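Local coordinates for protein putative hydrolase (Shewanella frigidimarina, PDB 3LHO) that is probably an iron-dependent dioxygenase of the 2-oxoadipate dioxygenase/decarboxylase family, at residues 35-40 with 171-176; 43-48 with 154-159; 47-52 with 110-115; 184-187 with 192-195. One frame throughout, in Å; residues are numbered along the deposited sequence. Where two conformers were deposited one is given.

Contact 1: residues 35-40 with 171-176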
# COMPACT_ATOMS: atom_id res chain seq x y z
N ALA A 35 1.08 -20.97 -8.27
CA ALA A 35 2.17 -20.23 -8.92
C ALA A 35 2.24 -18.80 -8.39
O ALA A 35 1.21 -18.22 -8.05
CB ALA A 35 1.96 -20.21 -10.44
N PRO A 36 3.45 -18.21 -8.36
CA PRO A 36 3.47 -16.80 -8.03
C PRO A 36 2.75 -15.99 -9.13
O PRO A 36 2.66 -16.42 -10.28
CB PRO A 36 4.97 -16.48 -7.97
CG PRO A 36 5.60 -17.44 -8.89
CD PRO A 36 4.68 -18.63 -9.04
N ILE A 37 2.18 -14.87 -8.71
CA ILE A 37 1.37 -13.98 -9.52
C ILE A 37 2.22 -12.73 -9.69
O ILE A 37 2.83 -12.30 -8.71
CB ILE A 37 0.10 -13.61 -8.73
CG1 ILE A 37 -0.86 -14.81 -8.68
CG2 ILE A 37 -0.61 -12.43 -9.30
CD1 ILE A 37 -1.22 -15.29 -10.04
N ILE A 38 2.26 -12.14 -10.88
CA ILE A 38 2.98 -10.89 -11.04
C ILE A 38 2.15 -9.72 -10.46
O ILE A 38 0.96 -9.50 -10.83
CB ILE A 38 3.32 -10.61 -12.55
CG1 ILE A 38 4.21 -11.74 -13.10
CG2 ILE A 38 3.96 -9.20 -12.70
CD1 ILE A 38 5.47 -11.93 -12.36
N ASN A 39 2.78 -8.93 -9.60
CA ASN A 39 2.14 -7.74 -9.04
C ASN A 39 2.42 -6.46 -9.85
O ASN A 39 3.54 -6.24 -10.32
CB ASN A 39 2.59 -7.57 -7.59
CG ASN A 39 2.14 -8.71 -6.70
OD1 ASN A 39 2.97 -9.39 -6.04
ND2 ASN A 39 0.85 -8.97 -6.70
N ASP A 40 1.41 -5.63 -10.04
CA ASP A 40 1.59 -4.31 -10.65
C ASP A 40 2.36 -3.37 -9.71
O ASP A 40 3.27 -2.64 -10.14
CB ASP A 40 0.21 -3.65 -10.91
CG ASP A 40 0.34 -2.29 -11.57
OD1 ASP A 40 0.78 -2.26 -12.73
OD2 ASP A 40 0.10 -1.24 -10.94
N ASN A 171 -2.76 -7.32 -16.62
CA ASN A 171 -1.97 -7.46 -17.85
C ASN A 171 -1.27 -8.81 -17.90
O ASN A 171 -1.31 -9.50 -18.90
CB ASN A 171 -0.92 -6.35 -18.00
CG ASN A 171 -1.53 -4.93 -18.02
OD1 ASN A 171 -2.23 -4.51 -17.07
ND2 ASN A 171 -1.24 -4.19 -19.07
N ASP A 172 -0.63 -9.18 -16.79
CA ASP A 172 0.20 -10.38 -16.73
C ASP A 172 -0.52 -11.69 -16.41
O ASP A 172 0.09 -12.75 -16.53
CB ASP A 172 1.31 -10.18 -15.73
CG ASP A 172 2.38 -9.16 -16.23
OD1 ASP A 172 3.35 -9.58 -16.89
OD2 ASP A 172 2.29 -7.97 -15.88
N LEU A 173 -1.80 -11.64 -16.03
CA LEU A 173 -2.53 -12.89 -15.73
C LEU A 173 -2.79 -13.66 -17.04
O LEU A 173 -3.43 -13.14 -17.94
CB LEU A 173 -3.86 -12.62 -15.04
CG LEU A 173 -3.89 -12.10 -13.61
CD1 LEU A 173 -5.33 -11.73 -13.26
CD2 LEU A 173 -3.31 -13.11 -12.61
N PRO A 174 -2.25 -14.88 -17.17
CA PRO A 174 -2.46 -15.58 -18.44
C PRO A 174 -3.89 -15.97 -18.80
O PRO A 174 -4.20 -16.10 -19.97
CB PRO A 174 -1.58 -16.83 -18.31
CG PRO A 174 -1.21 -16.95 -16.90
CD PRO A 174 -1.27 -15.57 -16.30
N GLU A 175 -4.76 -16.14 -17.80
CA GLU A 175 -6.11 -16.64 -18.06
C GLU A 175 -7.18 -15.56 -18.18
O GLU A 175 -8.35 -15.88 -18.39
CB GLU A 175 -6.54 -17.60 -16.96
CG GLU A 175 -5.73 -18.86 -16.88
CD GLU A 175 -5.87 -19.54 -15.53
OE1 GLU A 175 -6.86 -19.28 -14.81
OE2 GLU A 175 -4.96 -20.33 -15.17
N PHE A 176 -6.83 -14.31 -17.98
CA PHE A 176 -7.82 -13.23 -17.97
C PHE A 176 -7.39 -12.13 -18.89
O PHE A 176 -6.20 -11.80 -18.99
CB PHE A 176 -8.02 -12.67 -16.57
CG PHE A 176 -8.70 -13.60 -15.62
CD1 PHE A 176 -10.08 -13.61 -15.51
CD2 PHE A 176 -7.96 -14.43 -14.79
CE1 PHE A 176 -10.72 -14.47 -14.62
CE2 PHE A 176 -8.59 -15.28 -13.89
CZ PHE A 176 -9.97 -15.31 -13.82
O HOH W 1 -0.29 -3.82 -14.69
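Ile37 CD1 meets Leu173 CD2 at 4.0 Å, an apolar touch between branch ends in which the two side chains run obliquely to one another. Ile37 has CG1 beside its backbone N (chi1 -74°), and from there CD1 reaches toward the leucine although the side chain does not set out that way. Both residues also lean on Val168, and Leu173 reaches Val182 of helix 179-188, so this pair belongs to a larger apolar cluster.

A second van der Waals contact lies nearer the surface and sets a branched side chain against an acidic one. Ile38 offers CB and CG2, not its longer branch, to Asp172; its CB is 3.8 Å from Asp172 CB, and its CG2 lies equally near Asp172 OD2. That carboxylate oxygen has its polar partner in the hydroxyl of Ser169.

The polar link runs through a water that donates to Asp40 OD1 at 2.7 Å and to Asn171 OD1 at 3.1 Å. Asp40 OD1 also forms salt bridges with Lys93 and Arg239.

Leu173 to Phe176 form a type I beta turn. Backbone bonds between Ile38 and Ser169 and between Asp40 and Thr167 join the strands from which the two segments extend. The contact thus lies at the ends of the antiparallel neighbours 39-47 and 165-169, between residues leading into the first and the loop that follows the second, in the mixed sheet that carries the nickel site.

Contact 2: residues 43-48 with 154-159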
# COMPACT_ATOMS: atom_id res chain seq x y z
N ALA A 43 2.03 -0.54 -2.19
CA ALA A 43 1.85 0.83 -1.70
C ALA A 43 2.27 0.88 -0.25
O ALA A 43 1.82 0.03 0.55
CB ALA A 43 0.38 1.27 -1.82
N LEU A 44 3.11 1.85 0.10
CA LEU A 44 3.54 2.11 1.47
C LEU A 44 3.22 3.54 1.86
O LEU A 44 3.08 4.40 0.98
CB LEU A 44 5.05 1.85 1.61
CG LEU A 44 5.60 0.51 1.17
CD1 LEU A 44 7.17 0.57 1.22
CD2 LEU A 44 5.11 -0.66 2.07
N ARG A 45 3.11 3.80 3.16
CA ARG A 45 2.67 5.11 3.67
C ARG A 45 3.59 5.57 4.78
O ARG A 45 4.12 4.76 5.49
CB ARG A 45 1.30 4.95 4.31
CG ARG A 45 0.22 4.56 3.31
CD ARG A 45 -1.09 4.46 4.01
NE ARG A 45 -2.18 4.45 3.05
CZ ARG A 45 -3.48 4.51 3.34
NH1 ARG A 45 -3.89 4.56 4.60
NH2 ARG A 45 -4.37 4.52 2.36
N THR A 46 3.72 6.87 4.97
CA THR A 46 4.49 7.38 6.12
C THR A 46 4.12 8.84 6.31
O THR A 46 3.15 9.32 5.69
CB THR A 46 6.01 7.20 5.94
OG1 THR A 46 6.68 7.45 7.20
CG2 THR A 46 6.55 8.11 4.86
N PHE A 47 4.83 9.52 7.22
CA PHE A 47 4.68 10.98 7.42
C PHE A 47 5.91 11.73 6.97
O PHE A 47 7.00 11.16 6.94
CB PHE A 47 4.47 11.28 8.91
CG PHE A 47 3.30 10.56 9.52
CD1 PHE A 47 2.03 10.97 9.28
CD2 PHE A 47 3.50 9.48 10.35
CE1 PHE A 47 0.95 10.32 9.86
CE2 PHE A 47 2.44 8.83 10.91
CZ PHE A 47 1.16 9.24 10.66
N ASN A 48 5.79 13.02 6.65
CA ASN A 48 6.95 13.82 6.26
C ASN A 48 7.82 14.30 7.47
O ASN A 48 8.20 15.47 7.61
CB ASN A 48 6.48 15.00 5.39
CG ASN A 48 5.74 16.02 6.21
OD1 ASN A 48 5.21 15.71 7.30
ND2 ASN A 48 5.77 17.25 5.75
N ALA A 154 -4.68 7.99 10.56
CA ALA A 154 -5.19 7.01 11.56
C ALA A 154 -4.73 5.57 11.27
O ALA A 154 -4.30 4.80 12.19
CB ALA A 154 -6.73 7.08 11.64
N TRP A 155 -4.76 5.21 9.99
CA TRP A 155 -4.31 3.92 9.52
C TRP A 155 -2.86 3.71 9.89
O TRP A 155 -2.52 2.67 10.44
CB TRP A 155 -4.51 3.76 8.00
CG TRP A 155 -4.29 2.36 7.52
CD1 TRP A 155 -5.24 1.38 7.37
CD2 TRP A 155 -3.03 1.77 7.13
NE1 TRP A 155 -4.65 0.22 6.92
CE2 TRP A 155 -3.30 0.44 6.74
CE3 TRP A 155 -1.71 2.26 7.02
CZ2 TRP A 155 -2.29 -0.43 6.29
CZ3 TRP A 155 -0.71 1.42 6.57
CH2 TRP A 155 -1.01 0.08 6.19
N VAL A 156 -2.02 4.68 9.58
CA VAL A 156 -0.60 4.54 9.91
C VAL A 156 -0.42 4.48 11.42
O VAL A 156 0.32 3.63 11.92
CB VAL A 156 0.27 5.67 9.33
CG1 VAL A 156 1.69 5.48 9.83
CG2 VAL A 156 0.25 5.66 7.83
N ALA A 157 -1.18 5.30 12.17
CA ALA A 157 -1.11 5.25 13.64
C ALA A 157 -1.51 3.87 14.18
O ALA A 157 -0.86 3.34 15.14
CB ALA A 157 -1.98 6.38 14.27
N ALA A 158 -2.54 3.27 13.59
CA ALA A 158 -3.05 1.95 14.08
C ALA A 158 -2.17 0.76 13.70
O ALA A 158 -2.02 -0.19 14.50
CB ALA A 158 -4.52 1.69 13.63
N LEU A 159 -1.62 0.77 12.50
CA LEU A 159 -0.96 -0.46 11.97
C LEU A 159 0.56 -0.34 11.74
O LEU A 159 1.28 -1.35 11.67
CB LEU A 159 -1.68 -0.90 10.68
CG LEU A 159 -3.08 -1.50 10.97
CD1 LEU A 159 -3.87 -1.57 9.71
CD2 LEU A 159 -2.99 -2.88 11.63
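Arg45 and Val156 meet where strand 43-47 passes helix 154-159, with Trp155 and Phe47 completing the contact. Van der Waals packing does most of the work. Val156 divides its two methyls: CG2 sits 3.7 Å from Arg45 CB, while CG1 approaches the Phe47 ring obliquely, 3.6 Å from CE2. The valine has CG1 anti to its backbone N (chi1 176°), which spreads the two branches between these neighbours. Phe47 and Val156 run alongside one another, pointing opposite ways.

The short segments cross at -95°, with their axes 8.8 Å apart, so the helix lies almost square across the strand. This is helix-on-sheet packing against strand 39-47, a central strand of the mixed sheet, in a protein of the glyoxalase clan.

The charged group adds little attraction. Arg45 is extended from CG to NE and brings its guanidinium to Trp155 with the two planes 72° apart; NH1 comes 3.5 Å from Trp155 CB, which lies at the guanidinium edge. CZ is 5.0 Å from the centroid of the five-membered ring, at most a weak cation-pi interaction. The aliphatic part helps too, Arg45 CD lying 3.8 Å from Trp155 CE3. Trp155 NE1 is bonded to Ser231 O, which should restrain the indole, and Arg45 NE is hydrogen-bonded to a di(hydroxyethyl)ether molecule, probably from the crystallisation liquor.

Contact 3: residues 47-52 with 110-115. With SO4 (sulfate ion), chain C.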
# COMPACT_ATOMS: atom_id res chain seq x y z
N PHE A 47 4.83 9.52 7.22
CA PHE A 47 4.68 10.98 7.42
C PHE A 47 5.91 11.73 6.97
O PHE A 47 7.00 11.16 6.94
CB PHE A 47 4.47 11.28 8.91
CG PHE A 47 3.30 10.56 9.52
CD1 PHE A 47 2.03 10.97 9.28
CD2 PHE A 47 3.50 9.48 10.35
CE1 PHE A 47 0.95 10.32 9.86
CE2 PHE A 47 2.44 8.83 10.91
CZ PHE A 47 1.16 9.24 10.66
N ASN A 48 5.79 13.02 6.65
CA ASN A 48 6.95 13.82 6.26
C ASN A 48 7.82 14.30 7.47
O ASN A 48 8.20 15.47 7.61
CB ASN A 48 6.48 15.00 5.39
CG ASN A 48 5.74 16.02 6.21
OD1 ASN A 48 5.21 15.71 7.30
ND2 ASN A 48 5.77 17.25 5.75
N ILE A 49 8.13 13.36 8.36
CA ILE A 49 8.96 13.61 9.54
C ILE A 49 10.30 12.92 9.16
O ILE A 49 10.30 11.74 8.73
CB ILE A 49 8.31 12.98 10.81
CG1 ILE A 49 7.03 13.75 11.19
CG2 ILE A 49 9.30 12.95 11.98
CD1 ILE A 49 6.20 13.18 12.30
N ALA A 50 11.41 13.66 9.27
CA ALA A 50 12.72 13.26 8.73
C ALA A 50 13.07 11.81 9.06
O ALA A 50 13.50 11.00 8.21
CB ALA A 50 13.84 14.23 9.28
N LYS A 51 12.88 11.47 10.31
CA LYS A 51 13.24 10.13 10.76
C LYS A 51 12.63 8.99 9.90
O LYS A 51 13.20 7.89 9.78
CB LYS A 51 12.79 9.92 12.20
CG LYS A 51 13.50 8.72 12.87
CD LYS A 51 12.95 8.34 14.28
CE LYS A 51 13.06 9.43 15.31
NZ LYS A 51 12.49 8.98 16.63
N VAL A 52 11.45 9.24 9.33
CA VAL A 52 10.66 8.17 8.68
C VAL A 52 10.09 8.63 7.34
O VAL A 52 9.16 8.04 6.85
CB VAL A 52 9.48 7.66 9.58
CG1 VAL A 52 9.98 7.02 10.85
CG2 VAL A 52 8.51 8.75 9.95
N LYS A 110 0.93 17.37 16.97
CA LYS A 110 1.59 16.96 18.20
C LYS A 110 1.43 15.47 18.41
O LYS A 110 2.39 14.79 18.81
CB LYS A 110 1.04 17.75 19.41
CG LYS A 110 1.54 17.26 20.79
CD LYS A 110 1.30 18.31 21.91
CE LYS A 110 1.89 17.85 23.25
NZ LYS A 110 1.99 18.97 24.26
N SER A 111 0.23 14.93 18.14
CA SER A 111 0.01 13.51 18.36
C SER A 111 0.86 12.65 17.43
O SER A 111 1.42 11.65 17.86
CB SER A 111 -1.47 13.13 18.19
OG SER A 111 -2.19 13.57 19.33
N ILE A 112 0.95 13.05 16.16
CA ILE A 112 1.71 12.30 15.16
C ILE A 112 3.19 12.36 15.55
O ILE A 112 3.83 11.30 15.62
CB ILE A 112 1.49 12.81 13.75
CG1 ILE A 112 0.06 12.47 13.29
CG2 ILE A 112 2.52 12.23 12.74
CD1 ILE A 112 -0.37 13.23 12.02
N HIS A 113 3.70 13.55 15.89
CA HIS A 113 5.09 13.64 16.35
C HIS A 113 5.35 12.77 17.55
O HIS A 113 6.41 12.15 17.65
CB HIS A 113 5.52 15.06 16.64
CG HIS A 113 5.90 15.81 15.42
ND1 HIS A 113 7.13 15.67 14.82
CD2 HIS A 113 5.19 16.66 14.65
CE1 HIS A 113 7.18 16.45 13.75
NE2 HIS A 113 6.00 17.03 13.61
N GLY A 114 4.37 12.67 18.43
CA GLY A 114 4.49 11.85 19.60
C GLY A 114 4.65 10.38 19.33
O GLY A 114 5.34 9.66 20.08
N LEU A 115 4.01 9.89 18.26
CA LEU A 115 4.15 8.48 17.87
C LEU A 115 5.52 8.25 17.25
O LEU A 115 6.19 7.30 17.56
CB LEU A 115 3.05 8.10 16.88
CG LEU A 115 1.57 8.42 17.27
CD1 LEU A 115 0.62 7.89 16.21
CD2 LEU A 115 1.17 7.84 18.61
S SO4 C . 11.57 16.60 11.44
O1 SO4 C . 12.55 15.61 11.88
O2 SO4 C . 11.00 16.25 10.13
O3 SO4 C . 10.54 16.71 12.47
O4 SO4 C . 12.27 17.88 11.26
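Phe47 turns one ring face to Ile112, whose CG2 methyl stands over the ring centre, 3.5 Å from the centroid and only 4° off the normal, a well-centred CH-pi contact. With CG1 of Ile112 beside the backbone N (chi1 -70°), the CG2 methyl is left to face the ring, and CD1 adds a touch 3.9 Å from Phe47 CE1. With an alanine in place of Phe47, the CG2 methyl of Ile112 would probably lose the flat surface it rests on, leaving a gap between loop and helix.

An inverse gamma turn centred on Asn48 separates Phe47 from Ile49. Ile49 sends CD1 to two neighbours: it lies 3.8 Å from Ile112 CG2 and over one face of the His113 imidazole, 3.8 Å from the ring centroid and 18° off its normal. A sulfate ion, probably from the crystallisation liquor, lies beyond: its O3 is at the imidazole edge, 3.6 Å from His113 CE1. Ala50 N donates to sulfate O2 at 2.8 Å. Farther on, Lys51 NZ bonds to the carbonyls of Ile116 and Val119.

The loop thus leaves strand 39-47 and heads for helix 54-62 with its apolar side on helix 106-116. Ile112 also touches Leu146 of helix 140-149, while Phe47 is wedged between helices 106-116 and 151-159.

Contact 4: residues 184-187 with 192-195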
# COMPACT_ATOMS: atom_id res chain seq x y z
N GLN A 184 -15.56 -10.84 -11.87
CA GLN A 184 -16.62 -11.84 -11.87
C GLN A 184 -16.14 -13.13 -11.20
O GLN A 184 -16.86 -13.70 -10.39
CB GLN A 184 -17.15 -12.09 -13.29
CG GLN A 184 -18.47 -12.89 -13.37
CD GLN A 184 -19.56 -12.30 -12.48
OE1 GLN A 184 -19.78 -11.09 -12.44
NE2 GLN A 184 -20.22 -13.16 -11.71
N ALA A 185 -14.90 -13.57 -11.49
CA ALA A 185 -14.33 -14.77 -10.87
C ALA A 185 -14.21 -14.61 -9.35
O ALA A 185 -14.36 -15.57 -8.59
CB ALA A 185 -12.94 -15.10 -11.45
N LEU A 186 -13.88 -13.40 -8.92
CA LEU A 186 -13.74 -13.13 -7.50
C LEU A 186 -15.10 -13.24 -6.81
O LEU A 186 -15.22 -13.86 -5.77
CB LEU A 186 -13.18 -11.73 -7.28
CG LEU A 186 -11.77 -11.50 -7.81
CD1 LEU A 186 -11.35 -10.06 -7.53
CD2 LEU A 186 -10.81 -12.52 -7.22
N LYS A 187 -16.11 -12.61 -7.40
CA LYS A 187 -17.48 -12.69 -6.83
C LYS A 187 -18.02 -14.13 -6.82
O LYS A 187 -18.58 -14.56 -5.81
CB LYS A 187 -18.42 -11.76 -7.57
CG LYS A 187 -18.17 -10.30 -7.21
CD LYS A 187 -18.26 -9.40 -8.41
CE LYS A 187 -19.64 -9.01 -8.74
NZ LYS A 187 -19.63 -8.02 -9.80
N VAL A 192 -16.18 -10.33 -1.73
CA VAL A 192 -16.92 -9.10 -1.99
C VAL A 192 -15.95 -7.98 -2.35
O VAL A 192 -14.90 -7.80 -1.74
CB VAL A 192 -17.85 -8.70 -0.80
CG1 VAL A 192 -17.07 -8.55 0.48
CG2 VAL A 192 -18.62 -7.42 -1.11
N LEU A 193 -16.34 -7.22 -3.37
CA LEU A 193 -15.54 -6.15 -3.90
C LEU A 193 -15.98 -4.81 -3.37
O LEU A 193 -17.17 -4.64 -3.05
CB LEU A 193 -15.71 -6.13 -5.43
CG LEU A 193 -15.33 -7.46 -6.10
CD1 LEU A 193 -15.40 -7.34 -7.60
CD2 LEU A 193 -13.93 -7.91 -5.68
N ASN A 194 -15.06 -3.86 -3.28
CA ASN A 194 -15.44 -2.48 -3.01
C ASN A 194 -16.20 -1.95 -4.19
O ASN A 194 -15.69 -1.96 -5.32
CB ASN A 194 -14.26 -1.54 -2.76
CG ASN A 194 -14.70 -0.08 -2.58
OD1 ASN A 194 -15.72 0.20 -1.94
ND2 ASN A 194 -13.95 0.85 -3.15
N SER A 195 -17.42 -1.49 -3.96
CA SER A 195 -18.22 -0.95 -5.05
C SER A 195 -18.55 0.52 -4.87
O SER A 195 -19.39 1.04 -5.58
CB SER A 195 -19.49 -1.79 -5.29
OG SER A 195 -20.20 -2.01 -4.10
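Leu193 reaches from its loop to residues 184-187 of helix 179-188 and gives each terminal methyl a different partner. CD2 goes to Leu186, lying 3.8 Å from Leu186 CD1, and CD1 goes to Lys187, 3.6 Å from the CD carbon of that lysine. CG stands beside the backbone N (chi1 -57°), and a chi2 of -175° carries CD1 on, anti to CA, to the lysine, while CD2 branches off to Leu186. Leu186 has much the same conformation, and the two leucines cross at about a right angle, a methyl-to-methyl touch with no long overlap.

Lys187 meets the same leucine through its aliphatic part, also nearly at right angles. Its chain bends at chi2 and chi3, the former lying at 139°, well short of fully extended. This lays CG and CD beside Leu193, with CG 4.1 Å from Leu193 CD1, while the ammonium group goes on to a salt bridge with Glu199. The lysine therefore serves as an apolar neighbour along its middle and an ionic one at its end.

Replacing Leu193 by a serine would probably leave Leu186 CD1 and the Lys187 methylenes without their apolar partner and open a gap between helix and loop.

Leu186 also packs on Ile27 and Leu30 of helix 22-32. Backbone bonds between Val192 and Met214 and between Asn194 and Ser212 hold the loop beside the end of strand 208-212 and the residues just after it, so the contact joins the last turns of helix 179-188 to the loop beside this strand, outermost in the mixed sheet.

Contacts 1, 2 and 3 follow strand 39-47: contact 1 packs through residues just before it, contact 2 lies on its later half, and contact 3 where the chain leaves it. Contacts 2 and 3 share Phe47, their centres about 10 Å apart; they also meet through Ala157 and Leu115, and probably by a hydrogen bond from Thr46 OG1 to Val52 O. Contacts 1 and 4, with centres about 17 Å apart, touch where Phe176 CZ packs 3.8 Å from Ala185 CB. The two pairs lie on opposite sides of the chain's centre. The nickel ion, held by His41, His165 and Glu235, is about 9 Å from the Arg45 side chain in contact 2.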